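Local coordinates for anthrone oxidase-like protein (PDB 5F9P) that probably acts as an oxygenase that cleaves a carbon-carbon bond in the oxidative opening of ring B during atypical angucycline biosynthesis, at residues V52-T57 and E215-T220; D121-T126 and I175-W180; L139-P144 and V205-A210. All blocks are in the same frame, centred on the assembly; numbering follows the deposited sequence.

Contact 1 of 3, residues V52-T57 and E215-T220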
loop_
_atom_site.group_PDB
_atom_site.type_symbol
_atom_site.label_atom_id
_atom_site.label_comp_id
_atom_site.label_asym_id
_atom_site.label_seq_id
_atom_site.Cartn_x
_atom_site.Cartn_y
_atom_site.Cartn_z
ATOM N N VAL A 52 4.055 4.288 -11.176
ATOM C CA VAL A 52 3.756 5.172 -12.321
ATOM C C VAL A 52 4.518 6.505 -12.253
ATOM O O VAL A 52 5.321 6.809 -13.137
ATOM C CB VAL A 52 2.220 5.433 -12.485
ATOM C CG1 VAL A 52 1.956 6.519 -13.515
ATOM C CG2 VAL A 52 1.491 4.156 -12.880
ATOM N N ASP A 53 4.290 7.295 -11.200
ATOM C CA ASP A 53 5.017 8.559 -11.028
ATOM C C ASP A 53 6.533 8.351 -11.043
ATOM O O ASP A 53 7.253 9.047 -11.751
ATOM C CB ASP A 53 4.598 9.288 -9.740
ATOM C CG ASP A 53 3.323 10.119 -9.906
ATOM O OD1 ASP A 53 2.661 10.024 -10.965
ATOM O OD2 ASP A 53 2.980 10.868 -8.956
ATOM N N SER A 54 7.026 7.408 -10.244
ATOM C CA SER A 54 8.469 7.157 -10.172
ATOM C C SER A 54 8.710 5.662 -10.078
ATOM O O SER A 54 7.784 4.913 -9.767
ATOM C CB SER A 54 9.101 7.868 -8.974
ATOM O OG SER A 54 8.450 7.494 -7.780
ATOM N N HIS A 55 9.937 5.229 -10.369
ATOM C CA HIS A 55 10.241 3.801 -10.414
ATOM C C HIS A 55 10.155 3.158 -9.044
ATOM O O HIS A 55 10.694 3.673 -8.063
ATOM C CB HIS A 55 11.626 3.552 -11.005
ATOM C CG HIS A 55 11.846 4.245 -12.310
ATOM N ND1 HIS A 55 11.032 4.042 -13.402
ATOM C CD2 HIS A 55 12.782 5.141 -12.697
ATOM C CE1 HIS A 55 11.457 4.786 -14.408
ATOM N NE2 HIS A 55 12.514 5.466 -14.004
ATOM N N GLY A 56 9.471 2.025 -8.986
ATOM C CA GLY A 56 9.408 1.240 -7.774
ATOM C C GLY A 56 8.188 0.355 -7.857
ATOM O O GLY A 56 7.465 0.415 -8.841
ATOM N N THR A 57 7.965 -0.451 -6.825
ATOM C CA THR A 57 6.812 -1.336 -6.764
ATOM C C THR A 57 6.268 -1.397 -5.338
ATOM O O THR A 57 6.903 -0.930 -4.392
ATOM C CB THR A 57 7.188 -2.780 -7.169
ATOM O OG1 THR A 57 8.211 -3.261 -6.288
ATOM C CG2 THR A 57 7.693 -2.824 -8.595
ATOM N N GLU A 215 10.555 13.141 5.824
ATOM C CA GLU A 215 10.029 13.206 4.468
ATOM C C GLU A 215 9.055 12.054 4.235
ATOM O O GLU A 215 9.411 10.887 4.411
ATOM C CB GLU A 215 11.167 13.175 3.426
ATOM C CG GLU A 215 10.663 13.369 1.973
ATOM C CD GLU A 215 11.771 13.416 0.910
ATOM O OE1 GLU A 215 11.437 13.637 -0.283
ATOM O OE2 GLU A 215 12.963 13.232 1.252
ATOM N N PRO A 216 7.809 12.375 3.875
ATOM C CA PRO A 216 6.901 11.282 3.498
ATOM C C PRO A 216 7.335 10.694 2.155
ATOM O O PRO A 216 8.049 11.367 1.399
ATOM C CB PRO A 216 5.539 11.978 3.365
ATOM C CG PRO A 216 5.700 13.317 4.106
ATOM C CD PRO A 216 7.133 13.684 3.916
ATOM N N TYR A 217 6.943 9.456 1.875
ATOM C CA TYR A 217 7.169 8.873 0.557
ATOM C C TYR A 217 5.824 8.672 -0.122
ATOM O O TYR A 217 4.928 8.016 0.419
ATOM C CB TYR A 217 7.927 7.534 0.623
ATOM C CG TYR A 217 8.039 6.862 -0.747
ATOM C CD1 TYR A 217 9.134 7.098 -1.571
ATOM C CD2 TYR A 217 7.024 6.044 -1.229
ATOM C CE1 TYR A 217 9.227 6.513 -2.819
ATOM C CE2 TYR A 217 7.102 5.452 -2.474
ATOM C CZ TYR A 217 8.212 5.688 -3.264
ATOM O OH TYR A 217 8.307 5.111 -4.503
ATOM N N SER A 218 5.671 9.242 -1.309
ATOM C CA SER A 218 4.455 9.000 -2.061
ATOM C C SER A 218 4.772 8.505 -3.465
ATOM O O SER A 218 5.858 8.762 -4.011
ATOM C CB SER A 218 3.558 10.245 -2.074
ATOM O OG SER A 218 4.167 11.282 -2.793
ATOM N N ASN A 219 3.842 7.753 -4.034
ATOM C CA ASN A 219 3.984 7.285 -5.412
ATOM C C ASN A 219 2.612 6.853 -5.889
ATOM O O ASN A 219 1.676 6.743 -5.085
ATOM C CB ASN A 219 5.022 6.152 -5.524
ATOM C CG ASN A 219 5.510 5.919 -6.980
ATOM O OD1 ASN A 219 5.188 6.686 -7.889
ATOM N ND2 ASN A 219 6.292 4.859 -7.186
ATOM N N THR A 220 2.478 6.640 -7.191
ATOM C CA THR A 220 1.214 6.187 -7.750
ATOM C C THR A 220 1.489 4.873 -8.457
ATOM O O THR A 220 2.634 4.593 -8.804
ATOM C CB THR A 220 0.638 7.205 -8.741
ATOM O OG1 THR A 220 1.606 7.462 -9.765
ATOM C CG2 THR A 220 0.301 8.527 -8.025
HETATM O O HOH W 1 6.813 9.353 -6.862
HETATM O O HOH W 2 9.940 5.828 -6.255
#
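Asn219 sets CG anti to its backbone N (chi1 -163°), on the side of Ser54, and Thr220 sets OG1 between its own N and carbonyl carbon (chi1 56°), where the hydroxyl meets Asp53. The Asn219 amide reads both backbone groups of one residue: OD1 accepts from Ser54 N at 3.1 Å, while ND2 donates to Ser54 O at 3.0 Å, with that oxygen near the amide plane. Asparagine suits the place because its short side chain offers acceptor and donor together, and the pair of bonds holds the flat group against rotation. Next along the strand, Thr220 OG1 accepts from Asp53 N at 3.0 Å and also bonds Tyr122 OH of strand 122-130, so one hydroxyl joins the two. Val52 N reaches Thr220 O at 2.8 Å, the nitrogen standing above the carbonyl plane. A water 2.7 Å from Ser54 OG also bonds His55 O and Tyr217 OH, linking the tyrosine to residues 54 and 55. Side chains at the start of strand 217-228 are thus hydrogen-bonded to the four-residue connection of a beta-hairpin, strands 43-51 and 56-63, within a closed antiparallel barrel.

Contact 2 of 3, residues D121-T126 and I175-W180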
loop_
_atom_site.group_PDB
_atom_site.type_symbol
_atom_site.label_atom_id
_atom_site.label_comp_id
_atom_site.label_asym_id
_atom_site.label_seq_id
_atom_site.Cartn_x
_atom_site.Cartn_y
_atom_site.Cartn_z
ATOM N N ASP A 121 -8.064 0.567 -11.105
ATOM C CA ASP A 121 -7.880 1.628 -10.127
ATOM C C ASP A 121 -6.540 2.320 -10.311
ATOM O O ASP A 121 -5.494 1.667 -10.209
ATOM C CB ASP A 121 -7.899 1.023 -8.735
ATOM C CG ASP A 121 -9.247 0.445 -8.380
ATOM O OD1 ASP A 121 -10.239 1.194 -8.493
ATOM O OD2 ASP A 121 -9.314 -0.745 -7.996
ATOM N N TYR A 122 -6.557 3.629 -10.564
ATOM C CA TYR A 122 -5.337 4.428 -10.419
ATOM C C TYR A 122 -5.061 4.569 -8.918
ATOM O O TYR A 122 -5.874 5.124 -8.170
ATOM C CB TYR A 122 -5.449 5.796 -11.098
ATOM C CG TYR A 122 -4.114 6.512 -11.216
ATOM C CD1 TYR A 122 -3.201 6.147 -12.195
ATOM C CD2 TYR A 122 -3.754 7.528 -10.326
ATOM C CE1 TYR A 122 -1.973 6.772 -12.306
ATOM C CE2 TYR A 122 -2.524 8.161 -10.433
ATOM C CZ TYR A 122 -1.640 7.782 -11.433
ATOM O OH TYR A 122 -0.407 8.391 -11.554
ATOM N N THR A 123 -3.933 4.025 -8.470
ATOM C CA THR A 123 -3.713 3.842 -7.040
ATOM C C THR A 123 -2.683 4.819 -6.520
ATOM O O THR A 123 -1.592 4.964 -7.088
ATOM C CB THR A 123 -3.316 2.378 -6.719
ATOM O OG1 THR A 123 -4.409 1.509 -7.063
ATOM C CG2 THR A 123 -2.984 2.198 -5.218
ATOM N N VAL A 124 -3.040 5.488 -5.434
ATOM C CA VAL A 124 -2.222 6.567 -4.883
ATOM C C VAL A 124 -1.791 6.229 -3.451
ATOM O O VAL A 124 -2.619 5.902 -2.604
ATOM C CB VAL A 124 -3.003 7.905 -4.931
ATOM C CG1 VAL A 124 -2.174 9.060 -4.356
ATOM C CG2 VAL A 124 -3.419 8.200 -6.360
ATOM N N PHE A 125 -0.489 6.305 -3.195
ATOM C CA PHE A 125 0.102 5.789 -1.964
ATOM C C PHE A 125 1.032 6.813 -1.303
ATOM O O PHE A 125 1.842 7.453 -1.975
ATOM C CB PHE A 125 0.885 4.510 -2.290
ATOM C CG PHE A 125 1.662 3.956 -1.143
ATOM C CD1 PHE A 125 1.025 3.273 -0.122
ATOM C CD2 PHE A 125 3.037 4.105 -1.088
ATOM C CE1 PHE A 125 1.746 2.754 0.933
ATOM C CE2 PHE A 125 3.756 3.589 -0.044
ATOM C CZ PHE A 125 3.112 2.914 0.978
ATOM N N THR A 126 0.900 6.963 0.014
ATOM C CA THR A 126 1.811 7.784 0.802
ATOM C C THR A 126 2.035 7.143 2.156
ATOM O O THR A 126 1.081 6.759 2.834
ATOM C CB THR A 126 1.266 9.218 1.044
ATOM O OG1 THR A 126 1.009 9.858 -0.211
ATOM C CG2 THR A 126 2.289 10.048 1.821
ATOM N N ILE A 175 -0.291 5.322 6.849
ATOM C CA ILE A 175 -0.302 5.178 5.403
ATOM C C ILE A 175 -1.648 5.558 4.862
ATOM O O ILE A 175 -2.685 5.237 5.456
ATOM C CB ILE A 175 0.022 3.720 4.979
ATOM C CG1 ILE A 175 1.514 3.450 5.152
ATOM C CG2 ILE A 175 -0.427 3.458 3.529
ATOM C CD1 ILE A 175 1.890 1.990 5.029
ATOM N N SER A 176 -1.618 6.267 3.739
ATOM C CA SER A 176 -2.810 6.618 2.997
ATOM C C SER A 176 -2.790 5.847 1.679
ATOM O O SER A 176 -1.834 5.967 0.911
ATOM C CB SER A 176 -2.789 8.121 2.692
ATOM O OG SER A 176 -3.876 8.468 1.858
ATOM N N TYR A 177 -3.832 5.072 1.408
ATOM C CA TYR A 177 -3.895 4.272 0.177
ATOM C C TYR A 177 -5.258 4.522 -0.463
ATOM O O TYR A 177 -6.280 4.144 0.100
ATOM C CB TYR A 177 -3.708 2.787 0.525
ATOM C CG TYR A 177 -3.821 1.797 -0.621
ATOM C CD1 TYR A 177 -5.058 1.377 -1.085
ATOM C CD2 TYR A 177 -2.680 1.264 -1.221
ATOM C CE1 TYR A 177 -5.162 0.455 -2.130
ATOM C CE2 TYR A 177 -2.770 0.351 -2.254
ATOM C CZ TYR A 177 -4.011 -0.055 -2.706
ATOM O OH TYR A 177 -4.091 -0.971 -3.739
ATOM N N SER A 178 -5.276 5.198 -1.611
ATOM C CA SER A 178 -6.525 5.568 -2.264
ATOM C C SER A 178 -6.642 5.084 -3.719
ATOM O O SER A 178 -5.638 4.861 -4.400
ATOM C CB SER A 178 -6.780 7.085 -2.169
ATOM O OG SER A 178 -5.762 7.868 -2.776
ATOM N N GLN A 179 -7.884 4.931 -4.175
ATOM C CA GLN A 179 -8.195 4.503 -5.538
ATOM C C GLN A 179 -8.968 5.579 -6.309
ATOM O O GLN A 179 -9.892 6.199 -5.770
ATOM C CB GLN A 179 -9.037 3.227 -5.511
ATOM C CG GLN A 179 -8.367 2.052 -4.821
ATOM C CD GLN A 179 -9.294 0.856 -4.706
ATOM O OE1 GLN A 179 -10.494 1.008 -4.472
ATOM N NE2 GLN A 179 -8.745 -0.338 -4.887
ATOM N N TRP A 180 -8.606 5.764 -7.580
ATOM C CA TRP A 180 -9.157 6.829 -8.406
ATOM C C TRP A 180 -9.565 6.293 -9.793
ATOM O O TRP A 180 -9.081 5.239 -10.218
ATOM C CB TRP A 180 -8.114 7.948 -8.538
ATOM C CG TRP A 180 -7.778 8.576 -7.214
ATOM C CD1 TRP A 180 -6.885 8.120 -6.278
ATOM C CD2 TRP A 180 -8.341 9.775 -6.685
ATOM N NE1 TRP A 180 -6.863 8.972 -5.193
ATOM C CE2 TRP A 180 -7.762 9.987 -5.414
ATOM C CE3 TRP A 180 -9.296 10.688 -7.157
ATOM C CZ2 TRP A 180 -8.097 11.078 -4.614
ATOM C CZ3 TRP A 180 -9.630 11.777 -6.357
ATOM C CH2 TRP A 180 -9.027 11.959 -5.102
HETATM O O HOH W 3 -5.817 -0.338 -5.822
HETATM O O HOH W 4 -3.504 8.165 -0.977
#
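Asp121 lays its carboxylate against the amide of Gln179, the two planes 21° apart in a stack. OD2 lies 3.2 Å from Gln179 NE2, but the angle is too poor for a hydrogen bond. Each group is satisfied elsewhere: Asp121 OD1 forms salt bridges with Arg119 and Arg156, and Gln179 NE2 donates to Glu114 O. Tyr122 pairs with Trp180 through two backbone bonds, and its carbonyl oxygen also lies at the edge of the indole, in the ring plane. Thr123 turns to the other side of the sheet, where its methyl CG2 rests 3.5 Å from both CE2 and CZ of Tyr177. With OG1 beside the backbone N (chi1 -64°), the hydroxyl binds a water at 2.6 Å that also holds Tyr177 OH and Gln179 NE2; Tyr177 OH bonds His49 too. A beta-branched residue with a hydroxyl serves here in both roles. Both strands belong to the antibiotic biosynthesis monooxygenase domain, of the dimeric alpha-beta barrel type, and form part of this chain's eight-stranded antiparallel barrel: Thr123, Phe125, Tyr177 and Gln179 look into it, while Tyr122, Val124, Ser178 and Trp180 look out toward helices. Val124 N donates to Ser178 O almost straight, at 170°, and its CG2 meets Trp180 CD1 at 3.5 Å. The indole is steadied by its own strand, as Trp180 NE1 donates to Ser178 OG at 2.9 Å, and its rings meet those of Trp186 and Tyr189. Phe125 points into the barrel, its CE1 touching Ile175 CG2 at 3.5 Å, near Leu13 and Leu15. Thr126 closes the run, exchanging two backbone bonds with Ser176, whose OG bonds His158 and a bound glycerol. A second water donates to Val124 O at 2.9 Å and is hydrogen-bonded to the hydroxyls of Ser176 and Ser178.

Contact 3 of 3, residues L139-P144 and V205-A210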
loop_
_atom_site.group_PDB
_atom_site.type_symbol
_atom_site.label_atom_id
_atom_site.label_comp_id
_atom_site.label_asym_id
_atom_site.label_seq_id
_atom_site.Cartn_x
_atom_site.Cartn_y
_atom_site.Cartn_z
ATOM N N LEU A 139 -4.047 9.734 12.114
ATOM C CA LEU A 139 -5.014 8.724 11.714
ATOM C C LEU A 139 -6.417 9.310 11.641
ATOM O O LEU A 139 -7.174 9.042 10.710
ATOM C CB LEU A 139 -4.990 7.562 12.707
ATOM C CG LEU A 139 -3.745 6.677 12.691
ATOM C CD1 LEU A 139 -3.769 5.700 13.868
ATOM C CD2 LEU A 139 -3.689 5.916 11.368
ATOM N N ASP A 140 -6.774 10.099 12.648
ATOM C CA ASP A 140 -8.078 10.741 12.653
ATOM C C ASP A 140 -8.227 11.707 11.487
ATOM O O ASP A 140 -9.259 11.723 10.820
ATOM C CB ASP A 140 -8.330 11.472 13.964
ATOM C CG ASP A 140 -9.763 11.912 14.096
ATOM O OD1 ASP A 140 -10.629 11.030 14.313
ATOM O OD2 ASP A 140 -10.029 13.126 13.966
ATOM N N ALA A 141 -7.193 12.505 11.237
ATOM C CA ALA A 141 -7.228 13.476 10.146
ATOM C C ALA A 141 -7.370 12.819 8.780
ATOM O O ALA A 141 -8.140 13.301 7.937
ATOM C CB ALA A 141 -5.980 14.379 10.163
ATOM N N LEU A 142 -6.613 11.743 8.558
ATOM C CA LEU A 142 -6.581 11.076 7.243
ATOM C C LEU A 142 -7.857 10.310 6.971
ATOM O O LEU A 142 -8.317 10.258 5.837
ATOM C CB LEU A 142 -5.387 10.114 7.136
ATOM C CG LEU A 142 -4.013 10.738 6.936
ATOM C CD1 LEU A 142 -2.932 9.701 7.168
ATOM C CD2 LEU A 142 -3.922 11.333 5.527
ATOM N N GLY A 143 -8.421 9.708 8.019
ATOM C CA GLY A 143 -9.582 8.855 7.874
ATOM C C GLY A 143 -10.865 9.659 7.964
ATOM O O GLY A 143 -11.311 10.229 6.963
ATOM N N PRO A 144 -11.467 9.707 9.162
ATOM C CA PRO A 144 -12.714 10.464 9.384
ATOM C C PRO A 144 -12.580 11.909 8.919
ATOM O O PRO A 144 -13.538 12.487 8.418
ATOM C CB PRO A 144 -12.893 10.414 10.906
ATOM C CG PRO A 144 -12.148 9.187 11.342
ATOM C CD PRO A 144 -10.992 9.032 10.387
ATOM N N VAL A 205 -5.307 18.091 5.902
ATOM C CA VAL A 205 -3.919 18.233 5.499
ATOM C C VAL A 205 -3.095 19.000 6.538
ATOM O O VAL A 205 -1.953 18.643 6.811
ATOM C CB VAL A 205 -3.815 18.876 4.102
ATOM C CG1 VAL A 205 -2.412 19.401 3.848
ATOM C CG2 VAL A 205 -4.226 17.858 3.032
ATOM N N GLY A 206 -3.683 20.043 7.117
ATOM C CA GLY A 206 -2.996 20.855 8.108
ATOM C C GLY A 206 -2.684 20.085 9.383
ATOM O O GLY A 206 -1.635 20.286 10.013
ATOM N N ARG A 207 -3.600 19.209 9.769
ATOM C CA ARG A 207 -3.414 18.365 10.944
ATOM C C ARG A 207 -2.294 17.346 10.722
ATOM O O ARG A 207 -1.439 17.161 11.577
ATOM C CB ARG A 207 -4.727 17.676 11.302
ATOM C CG ARG A 207 -5.750 18.626 11.942
ATOM C CD ARG A 207 -7.129 17.980 12.033
ATOM N NE ARG A 207 -7.168 16.909 13.022
ATOM C CZ ARG A 207 -8.104 15.965 13.059
ATOM N NH1 ARG A 207 -9.075 15.957 12.153
ATOM N NH2 ARG A 207 -8.065 15.034 13.999
ATOM N N VAL A 208 -2.291 16.693 9.565
ATOM C CA VAL A 208 -1.204 15.771 9.242
ATOM C C VAL A 208 0.131 16.509 9.177
ATOM O O VAL A 208 1.121 16.080 9.776
ATOM C CB VAL A 208 -1.455 15.044 7.911
ATOM C CG1 VAL A 208 -0.282 14.116 7.579
ATOM C CG2 VAL A 208 -2.742 14.261 7.998
ATOM N N ARG A 209 0.148 17.636 8.470
ATOM C CA ARG A 209 1.369 18.435 8.333
ATOM C C ARG A 209 2.000 18.759 9.694
ATOM O O ARG A 209 3.230 18.758 9.846
ATOM C CB ARG A 209 1.064 19.723 7.556
ATOM C CG ARG A 209 2.215 20.744 7.512
ATOM C CD ARG A 209 1.782 21.964 6.706
ATOM N NE ARG A 209 2.725 23.081 6.753
ATOM C CZ ARG A 209 2.971 23.876 5.716
ATOM N NH1 ARG A 209 2.357 23.659 4.557
ATOM N NH2 ARG A 209 3.829 24.886 5.828
ATOM N N ALA A 210 1.162 19.015 10.691
ATOM C CA ALA A 210 1.662 19.369 12.021
ATOM C C ALA A 210 2.451 18.247 12.694
ATOM O O ALA A 210 3.307 18.509 13.536
ATOM C CB ALA A 210 0.510 19.832 12.928
HETATM O O HOH W 5 -11.684 14.149 12.351
#
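Arg207 and Ala141 meet where helix 199-211 packs beside helix 135-142, two helices lying on the outside of the antiparallel barrel. The arginine starts in apolar company: its CB lies 3.7 Å from Ala141 CB, and the smallness of alanine lets the two helices come this close. The chain bends at chi3 (70°), which places NE. From there NE forms a salt bridge with Glu137, one turn back along the helix that carries Asp140 and Ala141, while keeping Ala141 CB at 4.0 Å. Beyond it the guanidinium lies flat over the alanine, with Ala141 CB 3.8 Å above its plane, over the centre, so the weakly polar face rests on a methyl and the N-H groups point along the rim to acceptors. NH1 has Ala141 CA at 3.7 Å and donates to a water at its edge. At the tip, Arg207 NH2 forms a salt bridge with Asp140 OD2 at 2.7 Å, almost straight at 176°, the oxygen lying in the guanidinium plane and using its anti lone pair. Arginine fits because its aliphatic part runs past Ala141 and carries the charge out to Asp140 and Glu137; Asp140, next to Ala141 in sequence, supplies a carboxylate within reach of NH2. Two carboxylates around one guanidinium would be expected to stabilise its positive charge. Deeper in, Val208 CG2 touches Ala141 CB and Leu142 CG, each at 3.9 Å, and the leucine and valine side chains cross at about a right angle. Both also rest on Phe128 of strand 122-130, so these branched apolar residues pack both helices on the sheet, and Leu142 lies near a bound glycerol. At the outer end, the water that accepts from Arg207 NH1 donates to Asp140 OD2 at 2.5 Å.

In the fold
Contacts 1 and 2 sit in the same eight-stranded antiparallel barrel, their centres 11 Å apart. Strand 217-228 neighbours both 43-51 and 122-130, so the two contacts touch, and 122-130 is flanked in turn by 172-180. Contact 3 lies outside, between two helices, about 16 Å from the centre of contact 2 and 20 Å from that of contact 1. Along the chain the segments run 52-57, 121-126, 139-144, 175-180, 205-210 and 215-220: contact 1 spans the other two, whereas contacts 2 and 3 alternate. Helix 135-142 follows strand 122-130, and helix 199-211 leads into strand 217-228, so distant parts of the sequence are tied into one compact barrel with helices outside.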